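Local atomic coordinates of flap endonuclease 1 (Desulfurococcus amylolyticus, PDB entry 3ORY), a protein that probably cleaves the single-stranded 5' flaps of branched DNA, as flap endonucleases of the FEN1/XPG family do during DNA replication and repair. Residues A[203-207]-A[218-222]; A[49-53]-A[70-75]; A[9-13]-A[103-108]; A[151-156]-A[317-322]. One frame throughout, in Å; residues are numbered along the deposited sequence.

Interaction 1: residues A[203-207]-A[218-222]; sequences TISGR and EVKPE
Two segments, 203-207 and 218-222, pair antiparallel through their strand residues 206-207 and 218-219; the runs from CA 204 to 207 and CA 218 to 221 lie 146° apart. The register is set by two bridges: Gly206 faces Val219 as a hydrogen-bonded pair with CA atoms 5.4 Å apart, and Arg207 faces Glu218 as a non-hydrogen-bonded pair at 4.9 Å between CA atoms. The Gly206-Val219 pair satisfies all four of its inward backbone groups: Gly206 N donates to Val219 O over 2.9 Å (164° at the hydrogen) and Val219 N to Gly206 O over 3.0 Å (162°). Val219 O also receives a CA-H...O contact from Ser205 CA at 3.4 Å. Gly206 has phi/psi of 120/-161, where a CB would jam against the preceding carbonyl oxygen. On the Arg207 and Glu218 face, a salt bridge spans Arg207 NH1 and Glu218 OE1 at 3.1 Å, its hydrogen bond weak (132°); Glu218 is t, p and Arg207 m, t, p. Ile204 (chi1 p) makes apolar contact through CD1 with Val219 CG1 (4.1 Å), and Ser205 CB packs against Pro221 CD (3.9 Å). Other polar groups find partners beyond the pair: Ser205 O accepts from Arg78, Lys220 bridges to Glu28 and Glu222 to Arg200. This is the open end of a beta hairpin whose strand 206-209 lies at an edge of the mixed sheet.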
# COMPACT_ATOMS: atom_id res chain seq x y z
N THR A 203 5.38 -5.34 0.39
CA THR A 203 4.78 -5.87 -0.84
C THR A 203 5.71 -5.76 -2.05
O THR A 203 5.40 -6.30 -3.10
CB THR A 203 3.44 -5.18 -1.16
OG1 THR A 203 3.66 -3.77 -1.29
CG2 THR A 203 2.42 -5.44 -0.06
N ILE A 204 6.84 -5.07 -1.88
CA ILE A 204 7.73 -4.79 -3.01
C ILE A 204 9.22 -5.04 -2.73
O ILE A 204 10.06 -4.67 -3.54
CB ILE A 204 7.58 -3.33 -3.54
CG1 ILE A 204 7.90 -2.30 -2.43
CG2 ILE A 204 6.20 -3.11 -4.17
CD1 ILE A 204 8.19 -0.87 -2.95
N SER A 205 9.54 -5.65 -1.58
CA SER A 205 10.94 -5.83 -1.18
C SER A 205 11.68 -6.83 -2.07
O SER A 205 11.07 -7.64 -2.76
CB SER A 205 11.06 -6.22 0.31
OG SER A 205 10.37 -7.42 0.60
N GLY A 206 13.01 -6.75 -2.05
CA GLY A 206 13.86 -7.60 -2.88
C GLY A 206 14.72 -6.80 -3.84
O GLY A 206 14.93 -5.60 -3.66
N ARG A 207 15.20 -7.48 -4.87
CA ARG A 207 16.17 -6.92 -5.80
C ARG A 207 15.55 -6.72 -7.18
O ARG A 207 15.04 -7.66 -7.78
CB ARG A 207 17.39 -7.85 -5.89
CG ARG A 207 18.00 -8.19 -4.53
CD ARG A 207 18.89 -9.44 -4.55
NE ARG A 207 20.17 -9.31 -5.26
CZ ARG A 207 20.88 -8.19 -5.45
NH1 ARG A 207 20.46 -7.01 -5.00
NH2 ARG A 207 22.02 -8.25 -6.12
N GLU A 218 18.26 -2.39 -4.35
CA GLU A 218 17.82 -3.15 -3.19
C GLU A 218 16.74 -2.38 -2.44
O GLU A 218 17.01 -1.32 -1.87
CB GLU A 218 19.02 -3.45 -2.27
CG GLU A 218 18.71 -4.30 -1.01
CD GLU A 218 18.50 -5.79 -1.30
OE1 GLU A 218 19.12 -6.32 -2.25
OE2 GLU A 218 17.71 -6.44 -0.57
N VAL A 219 15.52 -2.90 -2.46
CA VAL A 219 14.44 -2.36 -1.65
C VAL A 219 14.25 -3.27 -0.43
O VAL A 219 14.00 -4.47 -0.58
CB VAL A 219 13.10 -2.26 -2.43
CG1 VAL A 219 12.02 -1.59 -1.56
CG2 VAL A 219 13.29 -1.49 -3.73
N LYS A 220 14.40 -2.69 0.75
CA LYS A 220 14.27 -3.42 2.01
C LYS A 220 13.05 -2.95 2.81
O LYS A 220 12.68 -1.78 2.75
CB LYS A 220 15.53 -3.25 2.87
CG LYS A 220 16.77 -3.92 2.28
CD LYS A 220 18.01 -3.57 3.10
CE LYS A 220 19.27 -4.21 2.53
NZ LYS A 220 20.49 -3.61 3.14
N PRO A 221 12.42 -3.86 3.58
CA PRO A 221 11.32 -3.40 4.42
C PRO A 221 11.84 -2.47 5.51
O PRO A 221 13.01 -2.55 5.89
CB PRO A 221 10.77 -4.69 5.04
CG PRO A 221 11.35 -5.80 4.22
CD PRO A 221 12.67 -5.30 3.73
N GLU A 222 10.97 -1.57 5.99
CA GLU A 222 11.34 -0.64 7.05
C GLU A 222 10.21 -0.49 8.08
O GLU A 222 9.02 -0.47 7.72
CB GLU A 222 11.74 0.72 6.48
CG GLU A 222 10.63 1.49 5.77
CD GLU A 222 11.09 2.79 5.13
OE1 GLU A 222 12.31 2.99 4.97
OE2 GLU A 222 10.23 3.62 4.78

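Interaction 2: residues A[49-53]-A[70-75]; sequences FLAAI and SHLSGL
This is a buried helix-helix contact within the XPG N-terminal region, between the C-terminal end of helix 42-52 and the first turn and a half of helix 70-84. Residues 49-52 are helical and Ile53 is the first to leave helical angles (phi/psi -100/108), though Ile53 N still bonds to Phe49 O at 3.0 Å. Residues 70-75 are helical throughout, with Gly74 N on Ser70 O and Leu75 N on His71 O, each 3.0 Å. The backbones are closest at Phe49 and His71, whose CA atoms lie 4.9 Å apart. Phe49 (chi1 m, chi2 -37°) lays a ring face over Gly74: Gly74 CA sits 3.7 Å from the ring centroid and 20° off its normal, a CH-pi contact. An ideal CB on Gly74 would fall 2.2 Å from Phe49 CG, so the ring can lie this close only on a bare backbone. The same ring meets Leu75, with Phe49 CE2 to Leu75 CD1 at 3.9 Å. One hydrogen bond joins the segments: Ser70 OG (chi1 m) donates to Ile53 O over 2.7 Å, tying the end of one helix to the start of the other. Leu50 CD2 packs on His71 CB at 3.9 Å. Leu61, in the connection between the helices, bonds through its N to Ser70 OG and touches Ile53 and Ser73, while helix 143-156 flanks the pair, Met145 meeting Leu50 and His71, and Ala149 and Leu153 meeting Leu75.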
# COMPACT_ATOMS: atom_id res chain seq x y z
N PHE A 49 1.06 -4.26 -6.62
CA PHE A 49 1.18 -5.38 -7.57
C PHE A 49 0.82 -4.96 -9.00
O PHE A 49 1.48 -5.37 -9.97
CB PHE A 49 0.30 -6.55 -7.13
CG PHE A 49 0.60 -7.05 -5.74
CD1 PHE A 49 1.91 -7.10 -5.26
CD2 PHE A 49 -0.43 -7.52 -4.92
CE1 PHE A 49 2.20 -7.57 -3.97
CE2 PHE A 49 -0.16 -8.00 -3.63
CZ PHE A 49 1.16 -8.03 -3.15
N LEU A 50 -0.22 -4.13 -9.12
CA LEU A 50 -0.62 -3.61 -10.42
C LEU A 50 0.50 -2.83 -11.10
O LEU A 50 0.69 -2.94 -12.31
CB LEU A 50 -1.89 -2.75 -10.31
CG LEU A 50 -3.21 -3.49 -10.12
CD1 LEU A 50 -4.36 -2.51 -9.81
CD2 LEU A 50 -3.55 -4.34 -11.35
N ALA A 51 1.25 -2.07 -10.31
CA ALA A 51 2.34 -1.25 -10.83
C ALA A 51 3.66 -2.02 -11.00
O ALA A 51 4.42 -1.75 -11.94
CB ALA A 51 2.56 -0.03 -9.91
N ALA A 52 3.93 -2.96 -10.10
CA ALA A 52 5.26 -3.60 -10.06
C ALA A 52 5.37 -4.88 -10.89
O ALA A 52 6.47 -5.24 -11.34
CB ALA A 52 5.68 -3.86 -8.61
N ILE A 53 4.26 -5.57 -11.08
CA ILE A 53 4.28 -6.84 -11.79
C ILE A 53 3.84 -6.65 -13.25
O ILE A 53 2.67 -6.39 -13.53
CB ILE A 53 3.48 -7.92 -11.03
CG1 ILE A 53 4.16 -8.12 -9.66
CG2 ILE A 53 3.46 -9.24 -11.80
CD1 ILE A 53 3.26 -8.67 -8.63
N SER A 70 -2.12 -8.90 -13.05
CA SER A 70 -0.97 -8.47 -12.25
C SER A 70 -1.22 -8.49 -10.74
O SER A 70 -0.34 -8.87 -9.96
CB SER A 70 -0.50 -7.07 -12.68
OG SER A 70 0.09 -7.10 -13.97
N HIS A 71 -2.43 -8.10 -10.34
CA HIS A 71 -2.80 -7.99 -8.93
C HIS A 71 -2.88 -9.37 -8.27
O HIS A 71 -2.49 -9.53 -7.11
CB HIS A 71 -4.14 -7.26 -8.79
CG HIS A 71 -5.26 -7.91 -9.53
ND1 HIS A 71 -5.22 -8.14 -10.89
CD2 HIS A 71 -6.45 -8.40 -9.10
CE1 HIS A 71 -6.34 -8.74 -11.26
NE2 HIS A 71 -7.10 -8.89 -10.20
N LEU A 72 -3.37 -10.35 -9.02
CA LEU A 72 -3.48 -11.72 -8.54
C LEU A 72 -2.12 -12.41 -8.48
O LEU A 72 -1.87 -13.20 -7.58
CB LEU A 72 -4.43 -12.55 -9.42
CG LEU A 72 -5.88 -12.08 -9.45
CD1 LEU A 72 -6.69 -12.89 -10.46
CD2 LEU A 72 -6.53 -12.12 -8.06
N SER A 73 -1.27 -12.12 -9.46
CA SER A 73 0.08 -12.67 -9.50
C SER A 73 0.90 -12.19 -8.30
O SER A 73 1.50 -12.99 -7.58
CB SER A 73 0.77 -12.29 -10.80
OG SER A 73 2.01 -12.95 -10.90
N GLY A 74 0.90 -10.88 -8.09
CA GLY A 74 1.51 -10.29 -6.90
C GLY A 74 0.96 -10.85 -5.61
O GLY A 74 1.72 -11.27 -4.73
N LEU A 75 -0.37 -10.88 -5.49
CA LEU A 75 -0.97 -11.35 -4.27
C LEU A 75 -0.58 -12.81 -3.97
O LEU A 75 -0.29 -13.15 -2.83
CB LEU A 75 -2.49 -11.20 -4.33
CG LEU A 75 -3.27 -11.37 -3.02
CD1 LEU A 75 -2.89 -10.31 -2.00
CD2 LEU A 75 -4.76 -11.28 -3.31

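Interaction 3: residues A[9-13]-A[103-108]; sequences VDMGV and REIERR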
# COMPACT_ATOMS: atom_id res chain seq x y z
N VAL A 9 4.16 2.77 -5.72
CA VAL A 9 3.29 3.91 -6.06
C VAL A 9 2.58 4.52 -4.84
O VAL A 9 2.15 3.80 -3.94
CB VAL A 9 2.25 3.55 -7.16
CG1 VAL A 9 2.94 3.39 -8.51
CG2 VAL A 9 1.47 2.29 -6.80
N ASP A 10 2.49 5.85 -4.80
CA ASP A 10 1.84 6.54 -3.70
C ASP A 10 0.35 6.66 -3.98
O ASP A 10 -0.06 7.38 -4.91
CB ASP A 10 2.44 7.94 -3.48
CG ASP A 10 1.55 8.82 -2.58
OD1 ASP A 10 0.96 8.30 -1.60
OD2 ASP A 10 1.46 10.03 -2.85
N MET A 11 -0.45 5.96 -3.18
CA MET A 11 -1.91 5.95 -3.36
C MET A 11 -2.63 6.62 -2.19
O MET A 11 -3.85 6.48 -2.04
CB MET A 11 -2.42 4.51 -3.51
CG MET A 11 -1.88 3.73 -4.72
SD MET A 11 -2.09 4.56 -6.30
CE MET A 11 -3.87 4.70 -6.44
N GLY A 12 -1.90 7.36 -1.36
CA GLY A 12 -2.49 7.92 -0.16
C GLY A 12 -1.78 9.16 0.32
O GLY A 12 -1.67 10.14 -0.41
N VAL A 13 -1.32 9.11 1.56
CA VAL A 13 -0.55 10.19 2.14
C VAL A 13 0.91 9.74 2.18
O VAL A 13 1.26 8.81 2.89
CB VAL A 13 -1.06 10.53 3.56
CG1 VAL A 13 -0.18 11.59 4.23
CG2 VAL A 13 -2.53 10.98 3.51
N ARG A 103 -9.19 9.71 -2.66
CA ARG A 103 -7.76 9.99 -2.68
C ARG A 103 -7.02 9.06 -3.66
O ARG A 103 -6.18 9.53 -4.43
CB ARG A 103 -7.14 9.98 -1.28
CG ARG A 103 -5.61 10.20 -1.25
CD ARG A 103 -5.20 11.60 -1.74
NE ARG A 103 -3.78 11.85 -1.48
CZ ARG A 103 -3.16 13.01 -1.67
NH1 ARG A 103 -1.86 13.13 -1.37
NH2 ARG A 103 -3.82 14.06 -2.14
N GLU A 104 -7.33 7.77 -3.65
CA GLU A 104 -6.68 6.84 -4.57
C GLU A 104 -6.90 7.27 -6.01
O GLU A 104 -6.01 7.16 -6.84
CB GLU A 104 -7.18 5.40 -4.41
CG GLU A 104 -6.72 4.71 -3.14
CD GLU A 104 -7.34 3.32 -2.98
OE1 GLU A 104 -8.19 2.91 -3.81
OE2 GLU A 104 -6.98 2.65 -2.01
N ILE A 105 -8.11 7.75 -6.31
CA ILE A 105 -8.44 8.15 -7.68
C ILE A 105 -7.68 9.41 -8.07
O ILE A 105 -7.18 9.53 -9.19
CB ILE A 105 -9.95 8.32 -7.88
CG1 ILE A 105 -10.65 6.95 -7.84
CG2 ILE A 105 -10.26 9.08 -9.19
CD1 ILE A 105 -12.10 7.04 -7.50
N GLU A 106 -7.61 10.36 -7.13
CA GLU A 106 -6.84 11.59 -7.35
C GLU A 106 -5.34 11.30 -7.53
O GLU A 106 -4.68 11.92 -8.37
CB GLU A 106 -7.07 12.58 -6.20
CG GLU A 106 -6.35 13.93 -6.37
CD GLU A 106 -4.90 13.91 -5.90
OE1 GLU A 106 -4.51 12.97 -5.18
OE2 GLU A 106 -4.14 14.85 -6.23
N ARG A 107 -4.82 10.36 -6.73
CA ARG A 107 -3.42 9.95 -6.83
C ARG A 107 -3.14 9.33 -8.19
O ARG A 107 -2.17 9.70 -8.86
CB ARG A 107 -3.02 8.97 -5.72
CG ARG A 107 -2.95 9.59 -4.32
CD ARG A 107 -2.59 11.05 -4.42
NE ARG A 107 -1.16 11.28 -4.48
CZ ARG A 107 -0.59 12.44 -4.75
NH1 ARG A 107 -1.32 13.52 -5.05
NH2 ARG A 107 0.73 12.52 -4.76
N ARG A 108 -4.00 8.40 -8.61
CA ARG A 108 -3.86 7.79 -9.94
C ARG A 108 -3.85 8.84 -11.07
O ARG A 108 -2.97 8.81 -11.93
CB ARG A 108 -4.97 6.75 -10.17
CG ARG A 108 -4.82 6.01 -11.48
CD ARG A 108 -5.96 5.04 -11.75
NE ARG A 108 -5.90 4.64 -13.16
CZ ARG A 108 -6.48 5.30 -14.16
NH1 ARG A 108 -7.18 6.41 -13.93
NH2 ARG A 108 -6.36 4.85 -15.41
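Charge pairing, backbone capture and van der Waals contact tie the N-terminal segment 9-13 to helix 102-125 of the XPG N-terminal domain. The charged part is a network of Asp10, Arg103, Glu106 and Arg107: Asp10 OD2 lies at the edge of the Arg107 guanidinium, 3.2 Å from NH2 and 3.3 Å from NE, the latter a weak hydrogen bond, while Arg107 NH1 reaches Glu106 OE1 at 3.2 Å. Arg103 NH2 lies 3.3 Å from Glu106 OE1, charges only, with no N-H pointing at the oxygen. Side chains also hold the backbone: Arg103 grips Gly12 O with NE (2.9 Å) and NH1 (3.1 Å), its NH2 going to Pro253 O; within 9-13, Gly12 N donates to Asp10 OD1 at 3.0 Å, an Asx turn. Van der Waals contact comes mainly from Met11, m at all three chi angles: its CE rests 3.3 Å from Glu104 O and 3.9 Å from Glu104 CB. Helix 42-52 adjoins, Tyr47 touching Met11 and Glu104; Val13 continues to Tyr188 and to Asp189 at the start of helix 189-192.

Interaction 4: residues A[151-156]-A[317-322]; sequences SLLDAM and AVKRIL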
# COMPACT_ATOMS: atom_id res chain seq x y z
N SER A 151 -11.28 -13.91 -2.98
CA SER A 151 -11.45 -15.33 -3.31
C SER A 151 -10.12 -16.07 -3.31
O SER A 151 -10.04 -17.20 -2.82
CB SER A 151 -12.12 -15.52 -4.68
OG SER A 151 -13.44 -15.01 -4.65
N LEU A 152 -9.08 -15.45 -3.86
CA LEU A 152 -7.75 -16.07 -3.88
C LEU A 152 -7.20 -16.29 -2.46
O LEU A 152 -6.69 -17.37 -2.15
CB LEU A 152 -6.77 -15.25 -4.73
CG LEU A 152 -5.32 -15.78 -4.75
CD1 LEU A 152 -5.23 -17.20 -5.38
CD2 LEU A 152 -4.40 -14.80 -5.46
N LEU A 153 -7.31 -15.27 -1.61
CA LEU A 153 -6.86 -15.39 -0.23
C LEU A 153 -7.60 -16.50 0.51
O LEU A 153 -6.96 -17.29 1.22
CB LEU A 153 -6.96 -14.04 0.51
CG LEU A 153 -6.08 -12.93 -0.07
CD1 LEU A 153 -6.46 -11.56 0.50
CD2 LEU A 153 -4.58 -13.20 0.14
N ASP A 154 -8.93 -16.57 0.33
CA ASP A 154 -9.74 -17.67 0.87
C ASP A 154 -9.16 -19.03 0.46
O ASP A 154 -8.96 -19.91 1.30
CB ASP A 154 -11.20 -17.61 0.39
CG ASP A 154 -11.95 -16.40 0.94
OD1 ASP A 154 -11.44 -15.71 1.86
OD2 ASP A 154 -13.07 -16.13 0.44
N ALA A 155 -8.89 -19.19 -0.84
CA ALA A 155 -8.29 -20.44 -1.35
C ALA A 155 -6.92 -20.74 -0.72
O ALA A 155 -6.57 -21.91 -0.50
CB ALA A 155 -8.20 -20.39 -2.86
N MET A 156 -6.16 -19.69 -0.43
CA MET A 156 -4.81 -19.83 0.16
C MET A 156 -4.84 -20.04 1.68
O MET A 156 -3.82 -20.33 2.29
CB MET A 156 -3.94 -18.60 -0.16
CG MET A 156 -3.64 -18.38 -1.65
SD MET A 156 -2.66 -16.89 -1.98
CE MET A 156 -1.06 -17.35 -1.30
N ALA A 317 -8.46 -25.16 -5.39
CA ALA A 317 -9.19 -23.90 -5.51
C ALA A 317 -8.25 -22.80 -6.01
O ALA A 317 -8.64 -22.00 -6.86
CB ALA A 317 -9.83 -23.50 -4.18
N VAL A 318 -7.01 -22.78 -5.52
CA VAL A 318 -6.01 -21.85 -6.04
C VAL A 318 -5.77 -22.10 -7.53
O VAL A 318 -5.76 -21.16 -8.33
CB VAL A 318 -4.67 -21.90 -5.26
CG1 VAL A 318 -3.65 -20.96 -5.91
CG2 VAL A 318 -4.87 -21.51 -3.79
N LYS A 319 -5.58 -23.37 -7.91
CA LYS A 319 -5.39 -23.72 -9.32
C LYS A 319 -6.55 -23.26 -10.19
O LYS A 319 -6.34 -22.69 -11.26
CB LYS A 319 -5.18 -25.22 -9.51
CG LYS A 319 -4.98 -25.57 -10.99
CD LYS A 319 -5.80 -26.77 -11.46
CE LYS A 319 -7.25 -26.69 -11.09
NZ LYS A 319 -8.07 -27.47 -12.06
N ARG A 320 -7.78 -23.52 -9.74
CA ARG A 320 -8.98 -23.11 -10.48
C ARG A 320 -8.97 -21.60 -10.76
O ARG A 320 -9.14 -21.18 -11.91
CB ARG A 320 -10.26 -23.56 -9.78
CG ARG A 320 -10.50 -25.10 -9.83
CD ARG A 320 -11.95 -25.51 -9.48
NE ARG A 320 -12.49 -24.75 -8.35
CZ ARG A 320 -12.43 -25.13 -7.07
NH1 ARG A 320 -11.85 -26.29 -6.74
NH2 ARG A 320 -12.95 -24.36 -6.12
N ILE A 321 -8.74 -20.80 -9.73
CA ILE A 321 -8.67 -19.34 -9.89
C ILE A 321 -7.53 -18.91 -10.84
O ILE A 321 -7.78 -18.25 -11.85
CB ILE A 321 -8.54 -18.63 -8.52
CG1 ILE A 321 -9.82 -18.85 -7.69
CG2 ILE A 321 -8.32 -17.13 -8.72
CD1 ILE A 321 -9.67 -18.60 -6.21
N LEU A 322 -6.30 -19.29 -10.53
CA LEU A 322 -5.14 -18.81 -11.28
C LEU A 322 -4.97 -19.46 -12.65
O LEU A 322 -4.88 -18.77 -13.67
CB LEU A 322 -3.84 -18.96 -10.46
CG LEU A 322 -3.80 -18.22 -9.12
CD1 LEU A 322 -2.43 -18.42 -8.49
CD2 LEU A 322 -4.11 -16.74 -9.29
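Ala155 is the small bump at the middle of this interface. Its CB settles among three side chains of the facing helix, lying 3.8 Å from Ala317 CB, 3.6 Å from Val318 CG2 and 4.1 Å from Ile321 CD1. In return, Ile321, with chi1 m and chi2 t, extends CD1 into the hollow along 151-155, where it meets Ser151 O at 3.7 Å and Leu152 CA at 3.9 Å. The arrangement is an antiparallel helix pair, the short axes 154° apart in direction and 9.0 Å apart at closest approach; it joins helix 143-156 to helix 315-325 chiefly by apolar side chains, with no hydrogen bond between the two segments, though Ala155 has a backbone hydrogen bond with Asp314, just before the second helix. Leu152, t then p, sets CD1 against both Val318 CG1 and Leu322 CD2, 4.1 Å from each, and Met156 CG abuts Val318 CG2 at 4.0 Å. Phe76 of helix 70-84 touches Met156, Val318 and Leu322, while Leu337 and Val333 of helix 330-347 pack on Val318 and Leu322.

Overall arrangement
From the N terminus, residues 9-13 open the loop that interaction 3 closes at 103-108, and interaction 2 (49-53 with 70-75) nests inside it; the two touch where Ala51 CB meets Val9 CG1 at 3.7 Å. Interaction 4 next opens at 151-156 and closes only at 317-322, enclosing the hairpin of interaction 1; no loops cross. Interaction 2 also touches the other two: interaction 1, where Thr203 O lies 3.6 Å from Phe49 CE1, and interaction 4, where Leu72 O lies 3.7 Å from Leu152 CD2. Interactions 3 and 4 stay apart, centres about 28 Å from each other. Thus N-terminal segment, sheet-edge hairpin and C-terminal helix converge around helices 42-52 and 70-84.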